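PAC2 family protein (Streptomyces avermitilis, PDB 3MNF) is of unknown function but belongs to the PAC2 family, named after a proteasome assembly chaperone, and is found in the crystal as a six-chain assembly. Local coordinates at residues A[194-199]-A[210-215]; A[176-181]-A[200-205]; A[45-50]-A[68-73]. All coordinates share one frame; numbering follows the deposited sequence.

Contact 1: residues A[194-199]-A[210-215]; sequences ATLALL and IPLGEL
The hydroxyl oxygen of Thr195, a residue whose methyl CG2 lies 4.2 Å from Leu215 CD1, is hydrogen-bonded to three groups: Thr24 OG1 and the carbonyl oxygens of Ala21 and Asn191. OG1 is thus satisfied outside the two segments, by helix 21-32 and by the carbonyl just ahead of its own helix. The contact itself is apolar, made mostly by methyl groups, with Ile210 CD1 also lying against the backbone carbonyl of Leu199. Leu199 is central: with CG anti to the carbonyl carbon (chi1 -77°) it faces the loop, where its CD1 lies 4.0 Å from Leu215 CD1 and 4.2 Å from Ile210 CG2. It crosses both of these side chains at about a right angle. One turn earlier, Leu196 has CG anti to the backbone N (chi1 -173°), and its CD1 reaches Leu212 CD2 at 3.5 Å, again with the side chains crossed at roughly 90°. The leucines of 210-215 are presented by a type II' beta turn from Leu212 to Leu215, closed by Leu215 N to Leu212 O at 3.0 Å, with Gly213 at its positive-phi corner. Leu215 begins helix 215-226, and the connection between the two successive helices folds back over the first. Helix 21-32 closes the same cluster through Ala25, His28 and Leu29, while Ala194 and Leu198 rest on Val182 and Ala180 of strand 175-183.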
loop_
_atom_site.group_PDB
_atom_site.type_symbol
_atom_site.label_atom_id
_atom_site.label_comp_id
_atom_site.label_asym_id
_atom_site.label_seq_id
_atom_site.Cartn_x
_atom_site.Cartn_y
_atom_site.Cartn_z
ATOM N N ALA A 194 30.990 -26.551 4.274
ATOM C CA ALA A 194 29.920 -26.386 3.282
ATOM C C ALA A 194 29.944 -25.033 2.563
ATOM O O ALA A 194 29.565 -24.929 1.391
ATOM C CB ALA A 194 28.562 -26.612 3.908
ATOM N N THR A 195 30.364 -23.992 3.271
ATOM C CA THR A 195 30.554 -22.702 2.639
ATOM C C THR A 195 31.546 -22.909 1.504
ATOM O O THR A 195 31.323 -22.466 0.371
ATOM C CB THR A 195 31.072 -21.670 3.642
ATOM O OG1 THR A 195 30.095 -21.498 4.674
ATOM C CG2 THR A 195 31.325 -20.340 2.964
ATOM N N LEU A 196 32.618 -23.627 1.816
ATOM C CA LEU A 196 33.675 -23.875 0.866
ATOM C C LEU A 196 33.168 -24.688 -0.315
ATOM O O LEU A 196 33.580 -24.450 -1.452
ATOM C CB LEU A 196 34.838 -24.585 1.550
ATOM C CG LEU A 196 36.116 -24.790 0.744
ATOM C CD1 LEU A 196 36.547 -23.488 0.074
ATOM C CD2 LEU A 196 37.235 -25.382 1.637
ATOM N N ALA A 197 32.266 -25.632 -0.051
ATOM C CA ALA A 197 31.732 -26.479 -1.105
ATOM C C ALA A 197 30.959 -25.634 -2.119
ATOM O O ALA A 197 31.079 -25.843 -3.326
ATOM C CB ALA A 197 30.875 -27.565 -0.524
ATOM N N LEU A 198 30.198 -24.660 -1.611
ATOM C CA LEU A 198 29.430 -23.736 -2.445
ATOM C C LEU A 198 30.367 -22.891 -3.283
ATOM O O LEU A 198 30.211 -22.815 -4.507
ATOM C CB LEU A 198 28.526 -22.825 -1.602
ATOM C CG LEU A 198 27.270 -23.415 -0.954
ATOM C CD1 LEU A 198 26.637 -22.374 -0.085
ATOM C CD2 LEU A 198 26.243 -23.943 -1.946
ATOM N N LEU A 199 31.352 -22.280 -2.622
ATOM C CA LEU A 199 32.300 -21.405 -3.296
ATOM C C LEU A 199 33.060 -22.109 -4.412
ATOM O O LEU A 199 33.202 -21.552 -5.494
ATOM C CB LEU A 199 33.256 -20.768 -2.298
ATOM C CG LEU A 199 32.632 -19.609 -1.523
ATOM C CD1 LEU A 199 33.703 -18.860 -0.754
ATOM C CD2 LEU A 199 31.902 -18.676 -2.453
ATOM N N ILE A 210 38.046 -17.346 -6.945
ATOM C CA ILE A 210 37.585 -16.853 -5.644
ATOM C C ILE A 210 38.663 -17.035 -4.576
ATOM O O ILE A 210 39.112 -18.167 -4.333
ATOM C CB ILE A 210 36.347 -17.606 -5.169
ATOM C CG1 ILE A 210 35.205 -17.448 -6.179
ATOM C CG2 ILE A 210 35.963 -17.132 -3.785
ATOM C CD1 ILE A 210 34.068 -18.424 -6.007
ATOM N N PRO A 211 39.079 -15.935 -3.921
ATOM C CA PRO A 211 40.044 -16.059 -2.824
ATOM C C PRO A 211 39.360 -16.644 -1.592
ATOM O O PRO A 211 38.390 -16.076 -1.095
ATOM C CB PRO A 211 40.507 -14.613 -2.576
ATOM C CG PRO A 211 39.941 -13.802 -3.718
ATOM C CD PRO A 211 38.701 -14.532 -4.150
ATOM N N LEU A 212 39.862 -17.780 -1.121
ATOM C CA LEU A 212 39.222 -18.540 -0.052
ATOM C C LEU A 212 39.720 -18.173 1.343
ATOM O O LEU A 212 39.235 -18.720 2.336
ATOM C CB LEU A 212 39.399 -20.040 -0.292
ATOM C CG LEU A 212 39.133 -20.585 -1.702
ATOM C CD1 LEU A 212 40.022 -21.804 -1.989
ATOM C CD2 LEU A 212 37.655 -20.897 -1.928
ATOM N N GLY A 213 40.679 -17.250 1.417
ATOM C CA GLY A 213 41.226 -16.779 2.690
ATOM C C GLY A 213 41.473 -17.898 3.686
ATOM O O GLY A 213 42.115 -18.897 3.359
ATOM N N GLU A 214 40.932 -17.739 4.894
ATOM C CA GLU A 214 41.186 -18.684 5.990
ATOM C C GLU A 214 40.259 -19.917 5.956
ATOM O O GLU A 214 40.445 -20.853 6.750
ATOM C CB GLU A 214 41.128 -17.994 7.381
ATOM C CG GLU A 214 41.811 -16.620 7.524
ATOM C CD GLU A 214 43.156 -16.523 6.802
ATOM O OE1 GLU A 214 44.176 -17.029 7.325
ATOM O OE2 GLU A 214 43.196 -15.923 5.702
ATOM N N LEU A 215 39.288 -19.923 5.036
ATOM C CA LEU A 215 38.302 -21.011 4.927
ATOM C C LEU A 215 38.823 -22.456 4.815
ATOM O O LEU A 215 38.349 -23.328 5.541
ATOM C CB LEU A 215 37.329 -20.750 3.783
ATOM C CG LEU A 215 36.058 -19.963 4.068
ATOM C CD1 LEU A 215 35.463 -19.524 2.745
ATOM C CD2 LEU A 215 35.069 -20.786 4.874
#

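Contact 2: residues A[176-181]-A[200-205]; sequences VSLWAA and NRLEDL
Val176 holds CG1 between its backbone N and carbonyl carbon (chi1 48°), and Leu205 holds CG anti to its backbone N (chi1 -173°); from these positions the two side chains reach toward each other tip to tip, Val176 CG1 lying 3.7 Å from Leu205 CD2. Met147 packs against both. Leu178, with CG anti to the carbonyl carbon, spreads its two methyls over the helix. Its CD1 lies 4.1 Å from the backbone N of Leu202, resting mainly on the main chain there, with Leu202 CB a little further away at 4.4 Å. The other branch, CD2, comes within 4.1 Å of Arg201 CG, where the two side chains cross at about a right angle. Arg201 therefore contributes the base of its aliphatic chain here, which bends at chi2.

The axes of 176-181 and 200-205 stand 10.1 Å apart at closest approach and run at 153°, so these two pieces are roughly antiparallel. This is the beta-alpha packing of an alpha/beta/alpha layered fold in the PAC2 domain: Val176 and Leu178 point toward the helix, whereas Ser177 points away, and it and Trp179 meet Val161 of helix 160-171. Neighbouring strands widen the apolar layer, since Leu178 also touches Val117, Leu119 and Val134. Within the strand, a weak hydrogen bond of 3.5 Å joins Trp179 NE1 to Ser177 OG.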
loop_
_atom_site.group_PDB
_atom_site.type_symbol
_atom_site.label_atom_id
_atom_site.label_comp_id
_atom_site.label_asym_id
_atom_site.label_seq_id
_atom_site.Cartn_x
_atom_site.Cartn_y
_atom_site.Cartn_z
ATOM N N VAL A 176 20.173 -20.055 -11.724
ATOM C CA VAL A 176 20.374 -21.370 -11.129
ATOM C C VAL A 176 20.593 -21.158 -9.648
ATOM O O VAL A 176 21.151 -20.135 -9.238
ATOM C CB VAL A 176 21.571 -22.147 -11.772
ATOM C CG1 VAL A 176 22.806 -21.285 -11.865
ATOM C CG2 VAL A 176 21.889 -23.398 -10.993
ATOM N N SER A 177 20.126 -22.099 -8.843
ATOM C CA SER A 177 20.481 -22.084 -7.442
ATOM C C SER A 177 21.322 -23.302 -7.140
ATOM O O SER A 177 21.063 -24.383 -7.668
ATOM C CB SER A 177 19.244 -22.041 -6.551
ATOM O OG SER A 177 18.260 -22.944 -7.008
ATOM N N LEU A 178 22.339 -23.103 -6.308
ATOM C CA LEU A 178 23.202 -24.171 -5.839
ATOM C C LEU A 178 22.882 -24.480 -4.395
ATOM O O LEU A 178 22.826 -23.577 -3.567
ATOM C CB LEU A 178 24.654 -23.736 -5.946
ATOM C CG LEU A 178 25.106 -23.195 -7.299
ATOM C CD1 LEU A 178 26.470 -22.583 -7.182
ATOM C CD2 LEU A 178 25.139 -24.315 -8.293
ATOM N N TRP A 179 22.665 -25.753 -4.105
ATOM C CA TRP A 179 22.354 -26.212 -2.762
ATOM C C TRP A 179 23.447 -27.101 -2.146
ATOM O O TRP A 179 23.940 -28.043 -2.775
ATOM C CB TRP A 179 21.037 -26.968 -2.783
ATOM C CG TRP A 179 19.892 -26.047 -3.028
ATOM C CD1 TRP A 179 19.400 -25.663 -4.239
ATOM C CD2 TRP A 179 19.116 -25.351 -2.040
ATOM N NE1 TRP A 179 18.377 -24.781 -4.066
ATOM C CE2 TRP A 179 18.174 -24.576 -2.727
ATOM C CE3 TRP A 179 19.135 -25.311 -0.641
ATOM C CZ2 TRP A 179 17.246 -23.778 -2.074
ATOM C CZ3 TRP A 179 18.217 -24.513 0.002
ATOM C CH2 TRP A 179 17.285 -23.758 -0.715
ATOM N N ALA A 180 23.833 -26.812 -0.912
ATOM C CA ALA A 180 24.747 -27.701 -0.225
ATOM C C ALA A 180 23.956 -28.445 0.826
ATOM O O ALA A 180 23.079 -27.866 1.441
ATOM C CB ALA A 180 25.873 -26.911 0.392
ATOM N N ALA A 181 24.243 -29.729 1.012
ATOM C CA ALA A 181 23.573 -30.523 2.053
ATOM C C ALA A 181 24.455 -30.611 3.275
ATOM O O ALA A 181 25.571 -31.110 3.197
ATOM C CB ALA A 181 23.231 -31.907 1.551
ATOM N N ASN A 200 33.523 -23.331 -4.161
ATOM C CA ASN A 200 34.145 -24.124 -5.214
ATOM C C ASN A 200 33.229 -24.327 -6.426
ATOM O O ASN A 200 33.674 -24.198 -7.571
ATOM C CB ASN A 200 34.623 -25.471 -4.676
ATOM C CG ASN A 200 35.787 -25.327 -3.700
ATOM O OD1 ASN A 200 36.683 -24.498 -3.904
ATOM N ND2 ASN A 200 35.777 -26.133 -2.625
ATOM N N ARG A 201 31.951 -24.622 -6.178
ATOM C CA ARG A 201 31.049 -24.979 -7.260
ATOM C C ARG A 201 30.692 -23.738 -8.072
ATOM O O ARG A 201 30.547 -23.790 -9.292
ATOM C CB ARG A 201 29.813 -25.688 -6.713
ATOM C CG ARG A 201 28.762 -26.054 -7.774
ATOM C CD ARG A 201 29.066 -27.370 -8.487
ATOM N NE ARG A 201 28.214 -27.611 -9.661
ATOM C CZ ARG A 201 28.391 -27.048 -10.862
ATOM N NH1 ARG A 201 29.368 -26.166 -11.066
ATOM N NH2 ARG A 201 27.586 -27.358 -11.877
ATOM N N LEU A 202 30.578 -22.618 -7.375
ATOM C CA LEU A 202 30.311 -21.333 -7.991
ATOM C C LEU A 202 31.429 -20.948 -8.937
ATOM O O LEU A 202 31.187 -20.389 -9.997
ATOM C CB LEU A 202 30.174 -20.270 -6.905
ATOM C CG LEU A 202 29.920 -18.834 -7.354
ATOM C CD1 LEU A 202 28.571 -18.734 -8.066
ATOM C CD2 LEU A 202 30.005 -17.881 -6.166
ATOM N N GLU A 203 32.658 -21.259 -8.537
ATOM C CA GLU A 203 33.846 -20.899 -9.301
ATOM C C GLU A 203 33.846 -21.587 -10.659
ATOM O O GLU A 203 34.192 -20.975 -11.661
ATOM C CB GLU A 203 35.113 -21.234 -8.510
ATOM C CG GLU A 203 36.350 -20.546 -9.053
ATOM C CD GLU A 203 37.582 -20.668 -8.160
ATOM O OE1 GLU A 203 37.533 -20.277 -6.973
ATOM O OE2 GLU A 203 38.621 -21.137 -8.669
ATOM N N ASP A 204 33.424 -22.849 -10.669
ATOM C CA ASP A 204 33.330 -23.644 -11.889
ATOM C C ASP A 204 32.228 -23.142 -12.823
ATOM O O ASP A 204 32.336 -23.228 -14.048
ATOM C CB ASP A 204 33.114 -25.128 -11.545
ATOM C CG ASP A 204 34.401 -25.818 -11.024
ATOM O OD1 ASP A 204 35.503 -25.628 -11.606
ATOM O OD2 ASP A 204 34.310 -26.569 -10.023
ATOM N N LEU A 205 31.168 -22.611 -12.237
ATOM C CA LEU A 205 30.032 -22.131 -12.994
ATOM C C LEU A 205 30.297 -20.768 -13.638
ATOM O O LEU A 205 30.023 -20.549 -14.813
ATOM C CB LEU A 205 28.846 -22.044 -12.058
ATOM C CG LEU A 205 27.496 -21.719 -12.670
ATOM C CD1 LEU A 205 27.038 -22.853 -13.574
ATOM C CD2 LEU A 205 26.510 -21.475 -11.534
#

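Contact 3: residues A[45-50]-A[68-73]; sequences DYYDFQ and PTTRLS
The backbones of Tyr47 and Pro68 come nearest at a CA to CA distance of 7.3 Å, where a loop passes the chain leading into strand 70-78 without pairing with it, and side chains fill the space between. The Tyr47 ring has the carbonyl oxygen of Pro68 over one face, 3.9 Å from Tyr47 CD1, and Pro68 CB above its plane near the rim. Its phenol oxygen accepts a hydrogen bond of 2.9 Å from Thr70 OG1, which lies at the ring edge, and is also hydrogen-bonded to the carbonyl oxygen of Ile91. OG1 of Thr70 stands anti to its carbonyl carbon (chi1 -66°), which puts it at the phenol oxygen; the two side chains cross at about a right angle. A phenylalanine in place of Tyr47 would probably keep the ring packing but leave Thr70 OG1 and the Ile91 carbonyl without their shared partner.

Between the two segments the chain makes the beta hairpin 55-59/62-66, so the contact closes the base of that excursion. Phe49 turns its ring edge to Pro68, whose CG lies in the ring plane, 3.8 Å from Phe49 CE1; over the ring centre stands Tyr47 O, 3.5 Å above the plane. The backbone there is shaped by an Asx turn, Asp48 OD1 accepting from Gln50 N at 2.8 Å. Phe49 also meets Trp67 edge-to-face and the ring of Trp97 of a second subunit.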
loop_
_atom_site.group_PDB
_atom_site.type_symbol
_atom_site.label_atom_id
_atom_site.label_comp_id
_atom_site.label_asym_id
_atom_site.label_seq_id
_atom_site.Cartn_x
_atom_site.Cartn_y
_atom_site.Cartn_z
ATOM N N ASP A 45 8.572 -3.061 3.931
ATOM C CA ASP A 45 7.657 -3.803 3.057
ATOM C C ASP A 45 7.683 -5.295 3.248
ATOM O O ASP A 45 6.760 -5.967 2.801
ATOM C CB ASP A 45 7.932 -3.511 1.581
ATOM C CG ASP A 45 7.547 -2.083 1.186
ATOM O OD1 ASP A 45 6.392 -1.650 1.475
ATOM O OD2 ASP A 45 8.422 -1.386 0.589
ATOM N N TYR A 46 8.714 -5.833 3.897
ATOM C CA TYR A 46 8.934 -7.264 3.804
ATOM C C TYR A 46 9.075 -8.064 5.098
ATOM O O TYR A 46 8.858 -9.290 5.109
ATOM C CB TYR A 46 10.146 -7.483 2.947
ATOM C CG TYR A 46 10.016 -6.903 1.563
ATOM C CD1 TYR A 46 10.880 -5.917 1.121
ATOM C CD2 TYR A 46 9.038 -7.354 0.699
ATOM C CE1 TYR A 46 10.774 -5.401 -0.134
ATOM C CE2 TYR A 46 8.917 -6.834 -0.575
ATOM C CZ TYR A 46 9.791 -5.863 -0.979
ATOM O OH TYR A 46 9.670 -5.353 -2.232
ATOM N N TYR A 47 9.429 -7.364 6.177
ATOM C CA TYR A 47 9.878 -7.990 7.403
ATOM C C TYR A 47 8.956 -7.729 8.596
ATOM O O TYR A 47 8.578 -6.591 8.902
ATOM C CB TYR A 47 11.315 -7.589 7.700
ATOM C CG TYR A 47 12.307 -8.058 6.661
ATOM C CD1 TYR A 47 12.702 -7.224 5.616
ATOM C CD2 TYR A 47 12.837 -9.344 6.702
ATOM C CE1 TYR A 47 13.585 -7.654 4.644
ATOM C CE2 TYR A 47 13.739 -9.791 5.732
ATOM C CZ TYR A 47 14.108 -8.937 4.711
ATOM O OH TYR A 47 15.006 -9.360 3.754
ATOM N N ASP A 48 8.550 -8.822 9.229
ATOM C CA ASP A 48 7.854 -8.808 10.479
ATOM C C ASP A 48 8.955 -8.588 11.495
ATOM O O ASP A 48 9.917 -9.364 11.540
ATOM C CB ASP A 48 7.190 -10.157 10.688
ATOM C CG ASP A 48 6.473 -10.254 12.013
ATOM O OD1 ASP A 48 7.114 -9.991 13.052
ATOM O OD2 ASP A 48 5.269 -10.612 12.026
ATOM N N PHE A 49 8.831 -7.537 12.303
ATOM C CA PHE A 49 9.938 -7.130 13.136
ATOM C C PHE A 49 9.884 -7.769 14.497
ATOM O O PHE A 49 10.750 -7.544 15.337
ATOM C CB PHE A 49 10.017 -5.612 13.250
ATOM C CG PHE A 49 10.265 -4.928 11.954
ATOM C CD1 PHE A 49 11.436 -5.149 11.252
ATOM C CD2 PHE A 49 9.342 -4.053 11.432
ATOM C CE1 PHE A 49 11.670 -4.509 10.042
ATOM C CE2 PHE A 49 9.563 -3.417 10.216
ATOM C CZ PHE A 49 10.723 -3.646 9.521
ATOM N N GLN A 50 8.882 -8.567 14.758
ATOM C CA GLN A 50 8.956 -9.280 16.012
ATOM C C GLN A 50 9.725 -10.559 15.758
ATOM O O GLN A 50 10.428 -11.047 16.618
ATOM C CB GLN A 50 7.566 -9.521 16.596
ATOM C CG GLN A 50 6.989 -8.241 17.133
ATOM C CD GLN A 50 5.623 -8.362 17.708
ATOM O OE1 GLN A 50 4.944 -9.362 17.587
ATOM N NE2 GLN A 50 5.202 -7.312 18.345
ATOM N N PRO A 68 16.669 -5.542 9.819
ATOM C CA PRO A 68 16.845 -6.650 8.904
ATOM C C PRO A 68 16.620 -6.151 7.496
ATOM O O PRO A 68 15.704 -5.375 7.276
ATOM C CB PRO A 68 15.711 -7.595 9.276
ATOM C CG PRO A 68 14.740 -6.782 10.040
ATOM C CD PRO A 68 15.543 -5.760 10.737
ATOM N N THR A 69 17.446 -6.559 6.538
ATOM C CA THR A 69 17.142 -6.212 5.146
ATOM C C THR A 69 17.890 -7.058 4.127
ATOM O O THR A 69 18.437 -8.072 4.479
ATOM C CB THR A 69 17.246 -4.671 4.882
ATOM O OG1 THR A 69 16.563 -4.350 3.655
ATOM C CG2 THR A 69 18.708 -4.197 4.872
ATOM N N THR A 70 17.838 -6.673 2.864
ATOM C CA THR A 70 18.531 -7.375 1.811
ATOM C C THR A 70 19.289 -6.279 1.134
ATOM O O THR A 70 18.693 -5.303 0.665
ATOM C CB THR A 70 17.543 -8.025 0.832
ATOM O OG1 THR A 70 16.813 -9.048 1.525
ATOM C CG2 THR A 70 18.258 -8.640 -0.339
ATOM N N ARG A 71 20.609 -6.415 1.121
ATOM C CA ARG A 71 21.452 -5.333 0.677
ATOM C C ARG A 71 22.194 -5.736 -0.588
ATOM O O ARG A 71 22.592 -6.891 -0.733
ATOM C CB ARG A 71 22.394 -4.935 1.793
ATOM C CG ARG A 71 23.081 -3.596 1.594
ATOM C CD ARG A 71 23.713 -3.079 2.908
ATOM N NE ARG A 71 22.948 -3.494 4.094
ATOM C CZ ARG A 71 22.162 -2.697 4.815
ATOM N NH1 ARG A 71 22.016 -1.402 4.499
ATOM N NH2 ARG A 71 21.525 -3.205 5.873
ATOM N N LEU A 72 22.343 -4.783 -1.508
ATOM C CA LEU A 72 23.041 -5.001 -2.771
ATOM C C LEU A 72 24.374 -4.238 -2.866
ATOM O O LEU A 72 24.427 -3.031 -2.606
ATOM C CB LEU A 72 22.139 -4.614 -3.940
ATOM C CG LEU A 72 20.856 -5.421 -4.164
ATOM C CD1 LEU A 72 19.669 -4.779 -3.445
ATOM C CD2 LEU A 72 20.535 -5.542 -5.643
ATOM N N SER A 73 25.440 -4.949 -3.237
ATOM C CA SER A 73 26.749 -4.329 -3.459
ATOM C C SER A 73 27.413 -4.864 -4.722
ATOM O O SER A 73 27.059 -5.955 -5.191
ATOM C CB SER A 73 27.668 -4.583 -2.271
ATOM O OG SER A 73 27.952 -5.960 -2.147
#

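Contacts 1 and 2 share helix 192-206: contact 2 sets it on strand 175-183 and contact 1 packs the following loop against it. They touch, with Glu203 OE1 3.0 Å from Ile210 N in a probable hydrogen bond and Ile210 CD1 packing on Leu202 CD2. Both are apolar across their segments; contact 2 is buried, contact 1 only partly. Contact 3 lies on the opposite side of the chain's centre, its centre about 25 Å from that of contact 2, though both reach the same sheet. It too is buried, but combines aromatic rings, a proline and a hydrogen bond between two hydroxyls, with a second subunit at its loop and a third at Arg71, whereas no other chain touches contacts 1 and 2.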